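Local coordinates for separin (Saccharomyces cerevisiae, PDB 5U1T), which cleaves the cohesin subunit MCD1/SCC1 at the onset of anaphase as a caspase-like cysteine protease, and is held inactive by securin for most of the cell cycle, at residues L117-F121 with R162-D167; L137-L141 with I178-F182; L198-Q203 with S245-Y250. One frame throughout, in Å; residues are numbered along the deposited sequence.

All three contacts lie at one end of the elongated chain, in an all-helical region away from the cysteine inferred by similarity to be catalytic, with centres about 17 to 19 Å apart. Contact 2 is the buried one: two helices meet through apolar side chains, and no hydrogen bond joins the segments. Contacts 1 and 3 are partly buried and add polar chemistry: a salt bridge between loop and helix end in contact 1, a tyrosine hydroxyl on a helix carbonyl in contact 3. No helix is shared, but Leu117 of contact 1 packs on Leu137 and Ile140 of contact 2, Val179 of contact 2 meets Tyr200 of contact 3, and Leu165 of contact 1 touches Tyr200 and Gln203.

Contact 1: residues L117-F121 with R162-D167; sequences LLADF and RYLLKD
The Tyr163 ring has Leu118 CD2 over one face, a CH-pi contact 4.1 Å from the ring centroid, CG of Arg162 over the opposite face and the carbonyl O of Ala119 at its edge. The Phe121 ring takes Lys166 CB over one face, 3.9 Å from the ring centroid, and the carbonyl O of Arg162 meets its edge 3.5 Å from Phe121 CD1. A third set of flat groups forms a salt bridge, the Asp120 carboxylate and Arg162 guanidinium nearly coplanar, 17° apart. Arg162 grips side-on, NE to Asp120 OD1 at 2.9 Å and NH1 to Asp120 OD2 at 2.7 Å, the second bond almost straight (169°) and on the syn lone pair. Its extended chain, with CG anti to the backbone N (chi1 160°), also carries NH2 to Glu380 and Asp384. With an alanine in its place, Asp120, Glu380 and Asp384 would probably lose the positive charge they share, and Tyr163 the methylene CG on that face. The contact joins the loop after helix 113-117 to the end of helix 160-163; helix 365-384 flanks the salt bridge, helix 146-158 backs Leu118 and Tyr163, and Lys133 of helix 129-142 bonds the carbonyl oxygens of Leu117, Ala119 and Tyr163.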
# COMPACT_ATOMS: atom_id res chain seq x y z
N LEU A 117 9.07 -46.93 43.00
CA LEU A 117 9.15 -46.51 44.39
C LEU A 117 9.83 -45.16 44.61
O LEU A 117 9.36 -44.36 45.39
CB LEU A 117 9.89 -47.57 45.22
CG LEU A 117 9.14 -48.89 45.40
CD1 LEU A 117 10.01 -49.91 46.11
CD2 LEU A 117 7.85 -48.67 46.15
N LEU A 118 10.94 -44.89 43.93
CA LEU A 118 11.61 -43.62 44.15
C LEU A 118 11.30 -42.57 43.06
O LEU A 118 12.04 -41.60 42.89
CB LEU A 118 13.12 -43.84 44.27
CG LEU A 118 13.56 -44.89 45.30
CD1 LEU A 118 15.07 -44.95 45.45
CD2 LEU A 118 12.94 -44.65 46.66
N ALA A 119 10.19 -42.73 42.34
CA ALA A 119 9.77 -41.70 41.37
C ALA A 119 9.26 -40.45 42.06
O ALA A 119 8.47 -40.53 42.99
CB ALA A 119 8.70 -42.24 40.44
N ASP A 120 9.71 -39.30 41.58
CA ASP A 120 9.17 -38.05 42.08
C ASP A 120 7.73 -37.81 41.64
O ASP A 120 7.28 -38.35 40.62
CB ASP A 120 10.03 -36.90 41.62
CG ASP A 120 11.18 -36.66 42.54
OD1 ASP A 120 10.93 -36.17 43.66
OD2 ASP A 120 12.32 -36.98 42.16
N PHE A 121 7.01 -37.01 42.41
CA PHE A 121 5.71 -36.52 41.97
C PHE A 121 5.87 -35.49 40.86
O PHE A 121 6.78 -34.67 40.90
CB PHE A 121 4.93 -35.91 43.13
CG PHE A 121 4.38 -36.91 44.09
CD1 PHE A 121 5.16 -37.42 45.12
CD2 PHE A 121 3.06 -37.34 43.99
CE1 PHE A 121 4.63 -38.34 46.04
CE2 PHE A 121 2.52 -38.25 44.90
CZ PHE A 121 3.31 -38.76 45.92
N ARG A 162 9.05 -36.84 50.55
CA ARG A 162 9.25 -36.55 49.15
C ARG A 162 8.61 -37.60 48.26
O ARG A 162 7.97 -37.26 47.27
CB ARG A 162 10.74 -36.45 48.86
CG ARG A 162 11.08 -36.64 47.42
CD ARG A 162 12.55 -36.50 47.19
NE ARG A 162 12.89 -36.70 45.79
CZ ARG A 162 14.12 -36.70 45.31
NH1 ARG A 162 14.33 -36.88 44.01
NH2 ARG A 162 15.15 -36.50 46.12
N TYR A 163 8.77 -38.87 48.60
CA TYR A 163 8.29 -39.90 47.68
C TYR A 163 6.82 -40.25 47.88
O TYR A 163 6.20 -40.82 46.99
CB TYR A 163 9.14 -41.16 47.79
CG TYR A 163 10.60 -40.92 47.51
CD1 TYR A 163 11.01 -40.36 46.29
CD2 TYR A 163 11.57 -41.25 48.45
CE1 TYR A 163 12.35 -40.13 46.03
CE2 TYR A 163 12.91 -41.03 48.20
CZ TYR A 163 13.29 -40.47 46.99
OH TYR A 163 14.63 -40.25 46.77
N LEU A 164 6.26 -39.92 49.04
CA LEU A 164 4.95 -40.45 49.41
C LEU A 164 3.96 -39.42 49.92
O LEU A 164 2.83 -39.34 49.43
CB LEU A 164 5.12 -41.52 50.48
CG LEU A 164 5.03 -42.99 50.05
CD1 LEU A 164 3.64 -43.31 49.58
CD2 LEU A 164 6.00 -43.27 48.94
N LEU A 165 4.38 -38.65 50.91
CA LEU A 165 3.48 -37.80 51.68
C LEU A 165 3.28 -36.45 51.02
O LEU A 165 3.58 -35.41 51.60
CB LEU A 165 4.02 -37.62 53.11
CG LEU A 165 4.41 -38.92 53.83
CD1 LEU A 165 4.97 -38.63 55.21
CD2 LEU A 165 3.24 -39.88 53.92
N LYS A 166 2.77 -36.50 49.80
CA LYS A 166 2.46 -35.32 49.02
C LYS A 166 1.06 -35.46 48.46
O LYS A 166 0.34 -34.48 48.32
CB LYS A 166 3.44 -35.14 47.86
CG LYS A 166 4.76 -34.52 48.23
CD LYS A 166 5.40 -33.97 46.98
CE LYS A 166 6.63 -33.16 47.30
NZ LYS A 166 7.84 -33.92 46.97
N ASP A 167 0.68 -36.70 48.11
CA ASP A 167 -0.68 -36.98 47.67
C ASP A 167 -1.61 -36.57 48.80
O ASP A 167 -1.62 -37.21 49.87
CB ASP A 167 -0.86 -38.46 47.29
CG ASP A 167 -2.30 -38.81 46.92
OD1 ASP A 167 -3.08 -37.87 46.59
OD2 ASP A 167 -2.66 -40.01 46.96

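Contact 2: residues L137-L141 with I178-F182; sequences LQIIL and IVLSF
Leu137 to Leu141 and Ile178 to Phe182 face each other on two helices that run in nearly the same direction, the axes of these two segments lying 22° apart and approaching to 10.8 Å. This is a parallel helix pair of an all-alpha fold, and helix 146-158 packs against both members. The spacing is filled by side chains, and no hydrogen bond joins the two segments. The ring of Phe182 reaches over to the first helix with CE1 and CZ leading, so that the carbonyl O of Leu137 lies at the ring edge, in its plane and 3.6 Å from Phe182 CE1. Leu137 CD2 comes to Phe182 CZ at 4.1 Å, the two side chains crossing at about a right angle, while Leu141 slides past the ring in the opposite direction and sets its CB 4.0 Å from Phe182 CE1. Val146 and Ile153 of helix 146-158 also touch this ring. One turn earlier, Leu137 CD1 rests on the branch methyl CG2 of Ile178 at 3.8 Å; that methyl stands anti to the backbone N, which leaves the CG1 arm to carry CD1 toward Gln138. The amide O of Gln138 lies 3.6 Å from Ile178 CD1, but its hydrogen bond goes to the backbone of another protein's chain, which also packs on Leu141, Ile178 and Ser181. Leu141 turns its delta methyls toward Ser181, whose OG gives its hydrogen bond within its own helix: it donates to Ile178 O at 3.2 Å, on the same face of that carbonyl plane as Phe182 N.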
# COMPACT_ATOMS: atom_id res chain seq x y z
N LEU A 137 4.46 -51.97 46.54
CA LEU A 137 4.83 -52.51 47.85
C LEU A 137 4.06 -53.80 48.14
O LEU A 137 4.61 -54.74 48.70
CB LEU A 137 4.59 -51.49 48.96
CG LEU A 137 5.57 -50.32 48.98
CD1 LEU A 137 5.28 -49.38 50.12
CD2 LEU A 137 7.00 -50.80 49.05
N GLN A 138 2.79 -53.83 47.75
CA GLN A 138 1.96 -55.03 47.88
C GLN A 138 2.62 -56.19 47.16
O GLN A 138 2.75 -57.28 47.72
CB GLN A 138 0.55 -54.78 47.34
CG GLN A 138 -0.41 -55.98 47.36
CD GLN A 138 -0.75 -56.47 48.77
OE1 GLN A 138 -0.56 -55.76 49.76
NE2 GLN A 138 -1.24 -57.71 48.86
N ILE A 139 3.06 -55.95 45.93
CA ILE A 139 3.70 -56.97 45.11
C ILE A 139 5.00 -57.45 45.77
O ILE A 139 5.21 -58.66 45.91
CB ILE A 139 3.97 -56.46 43.68
CG1 ILE A 139 2.64 -56.14 42.99
CG2 ILE A 139 4.73 -57.48 42.86
CD1 ILE A 139 2.78 -55.58 41.60
N ILE A 140 5.85 -56.51 46.20
CA ILE A 140 7.12 -56.86 46.86
C ILE A 140 6.84 -57.73 48.08
O ILE A 140 7.58 -58.69 48.40
CB ILE A 140 7.91 -55.61 47.29
CG1 ILE A 140 8.26 -54.75 46.07
CG2 ILE A 140 9.19 -56.00 48.02
CD1 ILE A 140 8.92 -53.44 46.41
N LEU A 141 5.76 -57.41 48.76
CA LEU A 141 5.33 -58.21 49.89
C LEU A 141 4.91 -59.61 49.47
O LEU A 141 5.42 -60.59 49.98
CB LEU A 141 4.20 -57.51 50.61
CG LEU A 141 3.88 -58.18 51.93
CD1 LEU A 141 5.12 -58.19 52.80
CD2 LEU A 141 2.75 -57.43 52.59
N ILE A 178 0.46 -51.37 55.25
CA ILE A 178 1.55 -51.92 54.45
C ILE A 178 2.85 -51.90 55.26
O ILE A 178 3.63 -52.85 55.19
CB ILE A 178 1.70 -51.13 53.12
CG1 ILE A 178 0.78 -51.74 52.05
CG2 ILE A 178 3.11 -51.16 52.61
CD1 ILE A 178 1.06 -53.20 51.76
N VAL A 179 3.04 -50.85 56.05
CA VAL A 179 4.22 -50.70 56.90
C VAL A 179 4.31 -51.76 58.01
O VAL A 179 5.38 -52.33 58.27
CB VAL A 179 4.26 -49.30 57.53
CG1 VAL A 179 5.41 -49.17 58.52
CG2 VAL A 179 4.36 -48.25 56.46
N LEU A 180 3.19 -52.00 58.65
CA LEU A 180 3.12 -52.96 59.71
C LEU A 180 3.41 -54.31 59.16
O LEU A 180 4.11 -55.10 59.77
CB LEU A 180 1.73 -52.98 60.31
CG LEU A 180 1.57 -54.07 61.35
CD1 LEU A 180 2.27 -53.62 62.61
CD2 LEU A 180 0.10 -54.35 61.61
N SER A 181 2.90 -54.59 57.98
CA SER A 181 3.12 -55.89 57.40
C SER A 181 4.57 -56.07 56.97
O SER A 181 5.08 -57.17 56.99
CB SER A 181 2.13 -56.17 56.29
OG SER A 181 2.70 -55.88 55.05
N PHE A 182 5.24 -55.00 56.59
CA PHE A 182 6.64 -55.10 56.26
C PHE A 182 7.40 -55.34 57.55
O PHE A 182 8.32 -56.13 57.60
CB PHE A 182 7.12 -53.84 55.57
CG PHE A 182 7.14 -53.95 54.08
CD1 PHE A 182 5.97 -54.13 53.38
CD2 PHE A 182 8.32 -53.91 53.40
CE1 PHE A 182 5.98 -54.26 52.02
CE2 PHE A 182 8.33 -54.03 52.03
CZ PHE A 182 7.16 -54.20 51.34

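Contact 3: residues L198-Q203 with S245-Y250; sequences LQYIKQ and SYSMLY
Leu198 and Tyr250 are joined by the one hydrogen bond between residues 198-203 and 245-250, in a helix-helix packing of an all-alpha region. The helices run in broadly the same direction, the axes of the two segments 38° apart and 8.8 Å from each other at their closest. Tyr250 OH donates to Leu198 O at 2.6 Å, arriving from above the carbonyl plane, 66° out of it and not along a lone pair. Leu198 O also accepts from Lys202 N, so one oxygen serves both its own helix and its neighbour.

Other polar groups lie beside Ser245. Gln199, its chain extended, lays its amide against Ser245 CB, and its OE1 is bonded by Lys196. Its NE2 donates to Gln203 OE1 at 3.0 Å, a link between two side chains one turn apart on the same helix that helps to hold the Gln199 amide beside Ser245.

Among the aliphatic contacts, Lys202 and Leu249 slide past each other in opposite directions, bringing Lys202 CG to 3.5 Å from Leu249 CB.

The aromatic contacts involve both tyrosines. Tyr246 runs alongside Leu198, pointing the same way, with Leu198 CB at its ring edge, 3.9 Å from Tyr246 CE1; its hydroxyl goes on to the backbone N of Ile256. CE1 of Tyr246 lies over one face of the Tyr250 ring. Over the opposite face a bend at chi2 of Lys202 brings its CD into a CH-pi contact, 4.2 Å from the Tyr250 ring centroid.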
# COMPACT_ATOMS: atom_id res chain seq x y z
N LEU A 198 4.48 -46.33 64.00
CA LEU A 198 3.97 -45.54 65.13
C LEU A 198 3.78 -44.10 64.67
O LEU A 198 2.73 -43.50 64.91
CB LEU A 198 4.91 -45.60 66.34
CG LEU A 198 5.06 -46.98 66.99
CD1 LEU A 198 5.92 -46.93 68.25
CD2 LEU A 198 3.70 -47.59 67.28
N GLN A 199 4.79 -43.56 64.00
CA GLN A 199 4.74 -42.20 63.48
C GLN A 199 3.49 -41.99 62.62
O GLN A 199 2.77 -41.02 62.81
CB GLN A 199 6.00 -41.88 62.69
CG GLN A 199 5.95 -40.57 61.91
CD GLN A 199 6.90 -40.56 60.72
OE1 GLN A 199 7.84 -41.35 60.65
NE2 GLN A 199 6.65 -39.67 59.78
N TYR A 200 3.23 -42.91 61.69
CA TYR A 200 2.11 -42.73 60.76
C TYR A 200 0.77 -42.73 61.49
O TYR A 200 -0.08 -41.87 61.25
CB TYR A 200 2.11 -43.82 59.67
CG TYR A 200 3.04 -43.54 58.50
CD1 TYR A 200 3.79 -42.38 58.44
CD2 TYR A 200 3.16 -44.45 57.44
CE1 TYR A 200 4.64 -42.12 57.38
CE2 TYR A 200 4.01 -44.20 56.38
CZ TYR A 200 4.75 -43.04 56.35
OH TYR A 200 5.59 -42.78 55.30
N ILE A 201 0.60 -43.69 62.39
CA ILE A 201 -0.62 -43.83 63.16
C ILE A 201 -0.94 -42.58 64.00
O ILE A 201 -2.11 -42.21 64.16
CB ILE A 201 -0.55 -45.09 64.05
CG1 ILE A 201 -0.89 -46.33 63.21
CG2 ILE A 201 -1.48 -44.97 65.24
CD1 ILE A 201 -1.50 -47.45 63.99
N LYS A 202 0.10 -41.93 64.52
CA LYS A 202 -0.08 -40.63 65.16
C LYS A 202 -0.39 -39.57 64.11
O LYS A 202 -1.32 -38.78 64.26
CB LYS A 202 1.18 -40.23 65.95
CG LYS A 202 1.05 -38.92 66.74
CD LYS A 202 1.08 -39.19 68.24
CE LYS A 202 0.92 -37.90 69.04
NZ LYS A 202 0.75 -38.15 70.51
N GLN A 203 0.39 -39.59 63.04
CA GLN A 203 0.32 -38.57 62.00
C GLN A 203 -1.03 -38.52 61.31
O GLN A 203 -1.50 -37.45 60.91
CB GLN A 203 1.39 -38.84 60.95
CG GLN A 203 1.72 -37.65 60.06
CD GLN A 203 3.09 -37.82 59.46
OE1 GLN A 203 3.92 -38.56 60.00
NE2 GLN A 203 3.35 -37.15 58.34
N SER A 245 11.69 -38.48 62.35
CA SER A 245 10.30 -38.39 61.92
C SER A 245 9.36 -38.95 62.98
O SER A 245 8.25 -38.46 63.16
CB SER A 245 10.10 -39.13 60.60
OG SER A 245 10.94 -38.58 59.61
N TYR A 246 9.88 -39.87 63.77
CA TYR A 246 9.11 -40.46 64.83
C TYR A 246 9.03 -39.49 65.97
O TYR A 246 7.97 -39.28 66.53
CB TYR A 246 9.76 -41.75 65.30
CG TYR A 246 9.27 -42.23 66.65
CD1 TYR A 246 8.08 -42.91 66.77
CD2 TYR A 246 10.01 -42.00 67.79
CE1 TYR A 246 7.63 -43.34 67.99
CE2 TYR A 246 9.57 -42.44 69.02
CZ TYR A 246 8.38 -43.11 69.11
OH TYR A 246 7.95 -43.54 70.34
N SER A 247 10.16 -38.89 66.30
CA SER A 247 10.24 -37.93 67.39
C SER A 247 9.18 -36.86 67.29
O SER A 247 8.42 -36.62 68.22
CB SER A 247 11.61 -37.26 67.40
OG SER A 247 12.62 -38.16 67.77
N MET A 248 9.12 -36.25 66.13
CA MET A 248 8.19 -35.20 65.83
C MET A 248 6.79 -35.41 66.33
O MET A 248 6.21 -34.53 66.94
CB MET A 248 8.13 -35.04 64.34
CG MET A 248 9.35 -34.36 63.80
SD MET A 248 9.05 -32.60 63.85
CE MET A 248 10.74 -32.02 63.78
N LEU A 249 6.22 -36.56 66.05
CA LEU A 249 4.87 -36.80 66.47
C LEU A 249 4.80 -37.23 67.93
O LEU A 249 3.74 -37.17 68.53
CB LEU A 249 4.20 -37.84 65.57
CG LEU A 249 3.71 -37.25 64.26
CD1 LEU A 249 4.91 -36.80 63.44
CD2 LEU A 249 2.87 -38.25 63.49
N TYR A 250 5.92 -37.63 68.52
CA TYR A 250 5.84 -38.08 69.91
C TYR A 250 6.66 -37.22 70.89
O TYR A 250 6.84 -37.60 72.05
CB TYR A 250 6.31 -39.52 70.01
CG TYR A 250 5.40 -40.52 69.34
CD1 TYR A 250 5.50 -40.76 67.97
CD2 TYR A 250 4.47 -41.23 70.06
CE1 TYR A 250 4.68 -41.68 67.36
CE2 TYR A 250 3.65 -42.15 69.45
CZ TYR A 250 3.76 -42.37 68.10
OH TYR A 250 2.94 -43.29 67.50